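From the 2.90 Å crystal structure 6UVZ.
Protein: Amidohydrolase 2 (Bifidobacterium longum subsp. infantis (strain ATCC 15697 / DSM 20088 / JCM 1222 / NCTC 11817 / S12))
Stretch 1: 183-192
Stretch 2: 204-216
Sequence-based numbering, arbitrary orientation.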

# COMPACT_ATOMS: atom_id res chain seq x y z
N GLU A 183 -3.01 -5.20 -17.17
CA GLU A 183 -3.44 -4.62 -18.43
C GLU A 183 -4.13 -3.27 -18.24
O GLU A 183 -4.33 -2.56 -19.23
N LEU A 184 -4.49 -2.91 -17.01
CA LEU A 184 -5.14 -1.64 -16.74
C LEU A 184 -4.12 -0.50 -16.78
O LEU A 184 -2.96 -0.68 -16.42
N PRO A 185 -4.54 0.69 -17.21
CA PRO A 185 -3.58 1.79 -17.38
C PRO A 185 -3.12 2.43 -16.07
O PRO A 185 -2.02 3.00 -16.04
N ASN A 186 -3.92 2.37 -15.01
CA ASN A 186 -3.59 3.03 -13.75
C ASN A 186 -3.51 2.05 -12.59
O ASN A 186 -3.82 2.40 -11.45
N SER A 187 -3.08 0.82 -12.86
CA SER A 187 -2.91 -0.18 -11.81
C SER A 187 -1.46 -0.19 -11.34
O SER A 187 -0.53 0.02 -12.13
N TYR A 188 -1.27 -0.43 -10.05
CA TYR A 188 0.05 -0.51 -9.45
C TYR A 188 0.05 -1.62 -8.41
O TYR A 188 -0.99 -1.94 -7.82
N ILE A 189 1.22 -2.21 -8.19
CA ILE A 189 1.37 -3.32 -7.26
C ILE A 189 2.59 -3.08 -6.39
O ILE A 189 3.63 -2.62 -6.87
N LYS A 190 2.46 -3.38 -5.10
CA LYS A 190 3.53 -3.20 -4.13
C LYS A 190 4.23 -4.52 -3.88
O LYS A 190 3.59 -5.58 -3.83
N VAL A 191 5.55 -4.46 -3.70
CA VAL A 191 6.35 -5.65 -3.41
C VAL A 191 6.62 -5.63 -1.91
O VAL A 191 7.65 -5.13 -1.44
N SER A 192 5.68 -6.17 -1.14
CA SER A 192 5.84 -6.25 0.31
C SER A 192 4.89 -7.34 0.83
O SER A 192 4.57 -8.28 0.10
N TYR A 204 7.48 -13.03 -11.39
CA TYR A 204 6.31 -13.00 -12.26
C TYR A 204 5.62 -11.64 -12.23
O TYR A 204 5.07 -11.21 -13.25
N VAL A 205 5.64 -10.96 -11.08
CA VAL A 205 4.99 -9.65 -10.98
C VAL A 205 5.73 -8.62 -11.82
O VAL A 205 5.11 -7.80 -12.50
N ARG A 206 7.07 -8.65 -11.80
CA ARG A 206 7.84 -7.66 -12.55
C ARG A 206 7.65 -7.82 -14.05
O ARG A 206 7.63 -6.83 -14.79
N ASP A 207 7.50 -9.06 -14.53
CA ASP A 207 7.38 -9.30 -15.97
C ASP A 207 6.03 -8.85 -16.49
O ASP A 207 5.94 -8.16 -17.51
N THR A 208 4.95 -9.23 -15.80
CA THR A 208 3.61 -8.93 -16.30
C THR A 208 3.23 -7.47 -16.06
O THR A 208 2.59 -6.85 -16.92
N PHE A 209 3.62 -6.90 -14.92
CA PHE A 209 3.27 -5.51 -14.64
C PHE A 209 4.21 -4.53 -15.32
O PHE A 209 3.78 -3.46 -15.77
N GLY A 210 5.49 -4.88 -15.42
CA GLY A 210 6.47 -4.01 -16.04
C GLY A 210 7.18 -3.15 -15.02
O GLY A 210 6.77 -3.05 -13.85
N PRO A 211 8.27 -2.49 -15.43
CA PRO A 211 9.05 -1.67 -14.51
C PRO A 211 8.43 -0.32 -14.18
O PRO A 211 8.97 0.39 -13.33
N LYS A 212 7.32 0.04 -14.82
CA LYS A 212 6.70 1.34 -14.61
C LYS A 212 5.52 1.30 -13.64
O LYS A 212 5.01 2.36 -13.27
N LYS A 213 5.07 0.11 -13.24
CA LYS A 213 3.89 -0.03 -12.40
C LYS A 213 4.18 -0.93 -11.21
O LYS A 213 3.34 -1.74 -10.79
N VAL A 214 5.38 -0.81 -10.64
CA VAL A 214 5.79 -1.56 -9.46
C VAL A 214 6.34 -0.57 -8.44
O VAL A 214 7.25 0.21 -8.76
N LEU A 215 5.80 -0.61 -7.23
CA LEU A 215 6.14 0.35 -6.18
C LEU A 215 6.95 -0.33 -5.09
O LEU A 215 6.65 -1.46 -4.69
N TYR A 216 7.97 0.37 -4.59
CA TYR A 216 8.70 -0.10 -3.42
C TYR A 216 7.85 0.13 -2.17
O TYR A 216 7.32 1.23 -1.96

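The first stretch meets the second at the loop before its strand, where the long side chain of Lys 213 (chi1 m, chi2 t, chi3 p, chi4 t) reaches back so that its NZ donates a hydrogen bond to Leu 184 O at 2.6 Å. On the way it passes Ser 187, a p rotamer, whose OG lies 3.4 Å from Lys 213 CE and also approaches the edge of the Phe 209 ring. Tyr 188 (chi1 m) lays its ring obliquely beside the backbone of Lys 213, with CD1 3.7 Å from Lys 213 CA, while its CB sits 3.8 Å from CD1 of Leu 215, an m,t rotamer.

Ile 189 (t,t) is the most covered residue of its stretch. Its side chain fills the space between the parallel strand pair and the helix: CG2 lies 3.7 Å from the centroid of the Phe 209 ring, over one face in a CH-pi contact, and 3.7 Å from Val 205 CG1, while CD1 meets Phe 209 CE2 at 3.7 Å. Lys 190 points to the other side of the sheet, with Leu 215; its extended m,t,t,t chain leads away, and NZ is hydrogen-bonded elsewhere in the structure. Val 191 (t) returns to the Ile 189 side, placing CG2 3.6 Å from CG1 of Val 214, also t.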

# COMPACT_ATOMS: atom_id res chain seq x y z
CB GLU A 183 -4.38 -5.59 -19.15
CG GLU A 183 -4.36 -5.46 -20.67
CD GLU A 183 -3.08 -6.01 -21.29
OE1 GLU A 183 -2.30 -6.67 -20.57
OE2 GLU A 183 -2.86 -5.78 -22.50
CB LEU A 184 -5.82 -1.67 -15.38
CG LEU A 184 -6.89 -2.76 -15.19
CD1 LEU A 184 -7.45 -2.73 -13.78
CD2 LEU A 184 -8.00 -2.60 -16.22
CB PRO A 185 -4.34 2.80 -18.25
CG PRO A 185 -5.77 2.54 -17.94
CD PRO A 185 -5.89 1.06 -17.69
CB ASN A 186 -4.60 4.14 -13.45
CG ASN A 186 -4.67 5.18 -14.54
OD1 ASN A 186 -3.80 6.04 -14.65
ND2 ASN A 186 -5.71 5.11 -15.36
CB SER A 187 -3.31 -1.56 -12.32
OG SER A 187 -2.51 -1.96 -13.42
CB TYR A 188 0.46 0.82 -8.79
CG TYR A 188 0.60 1.97 -9.77
CD1 TYR A 188 1.84 2.29 -10.31
CD2 TYR A 188 -0.50 2.74 -10.13
CE1 TYR A 188 1.98 3.34 -11.20
CE2 TYR A 188 -0.37 3.79 -11.02
CZ TYR A 188 0.87 4.09 -11.55
OH TYR A 188 1.00 5.14 -12.43
CB ILE A 189 1.47 -4.68 -8.01
CG1 ILE A 189 1.54 -5.84 -7.01
CG2 ILE A 189 2.65 -4.69 -8.97
CD1 ILE A 189 1.35 -7.20 -7.65
CB LYS A 190 2.98 -2.65 -2.81
CG LYS A 190 2.42 -1.24 -2.91
CD LYS A 190 1.79 -0.82 -1.60
CE LYS A 190 1.46 0.66 -1.61
NZ LYS A 190 0.63 1.06 -0.45
CB VAL A 191 7.64 -5.68 -4.23
CG1 VAL A 191 8.37 -7.00 -4.00
CG2 VAL A 191 7.33 -5.49 -5.70
CB SER A 192 5.59 -4.86 0.93
OG SER A 192 4.29 -4.40 0.64
CB TYR A 204 5.32 -14.10 -11.85
CG TYR A 204 4.05 -14.11 -12.67
CD1 TYR A 204 2.88 -13.55 -12.17
CD2 TYR A 204 4.02 -14.67 -13.94
CE1 TYR A 204 1.71 -13.56 -12.91
CE2 TYR A 204 2.86 -14.68 -14.69
CZ TYR A 204 1.71 -14.12 -14.17
OH TYR A 204 0.56 -14.13 -14.92
CB VAL A 205 4.90 -9.23 -9.50
CG1 VAL A 205 4.62 -7.74 -9.39
CG2 VAL A 205 3.81 -10.02 -8.80
CB ARG A 206 9.32 -7.78 -12.19
CG ARG A 206 9.64 -7.50 -10.73
CD ARG A 206 11.07 -7.88 -10.41
NE ARG A 206 12.04 -7.03 -11.11
CZ ARG A 206 13.33 -7.31 -11.23
NH1 ARG A 206 13.82 -8.42 -10.69
NH2 ARG A 206 14.13 -6.49 -11.88
CB ASP A 207 7.63 -10.77 -16.28
CG ASP A 207 9.09 -11.16 -16.18
OD1 ASP A 207 9.92 -10.28 -15.85
OD2 ASP A 207 9.42 -12.34 -16.42
CB THR A 208 2.58 -9.85 -15.65
OG1 THR A 208 2.71 -9.79 -14.22
CG2 THR A 208 2.79 -11.29 -16.11
CB PHE A 209 3.25 -5.27 -13.13
CG PHE A 209 1.94 -5.61 -12.47
CD1 PHE A 209 0.89 -4.71 -12.47
CD2 PHE A 209 1.77 -6.84 -11.84
CE1 PHE A 209 -0.31 -5.02 -11.87
CE2 PHE A 209 0.56 -7.16 -11.24
CZ PHE A 209 -0.48 -6.24 -11.25
CB PRO A 211 10.38 -1.49 -15.26
CG PRO A 211 9.97 -1.51 -16.70
CD PRO A 211 8.84 -2.50 -16.79
CB LYS A 212 6.23 1.93 -15.94
CG LYS A 212 7.36 2.31 -16.88
CD LYS A 212 8.21 3.43 -16.29
CE LYS A 212 9.33 3.83 -17.24
NZ LYS A 212 10.17 4.92 -16.67
CB LYS A 213 2.71 -0.56 -13.22
CG LYS A 213 2.27 0.39 -14.33
CD LYS A 213 1.56 -0.33 -15.46
CE LYS A 213 0.19 -0.83 -15.05
NZ LYS A 213 -0.54 -1.48 -16.18
CB VAL A 214 6.84 -2.64 -9.80
CG1 VAL A 214 7.35 -3.29 -8.54
CG2 VAL A 214 6.24 -3.69 -10.73
CB LEU A 215 4.87 0.96 -5.57
CG LEU A 215 3.82 1.52 -6.53
CD1 LEU A 215 2.53 1.80 -5.79
CD2 LEU A 215 4.33 2.77 -7.21
CB TYR A 216 10.04 0.61 -3.27
CG TYR A 216 10.59 0.52 -1.86
CD1 TYR A 216 11.14 -0.67 -1.39
CD2 TYR A 216 10.55 1.61 -1.00
CE1 TYR A 216 11.63 -0.77 -0.10
CE2 TYR A 216 11.04 1.52 0.29
CZ TYR A 216 11.58 0.33 0.73
OH TYR A 216 12.07 0.24 2.01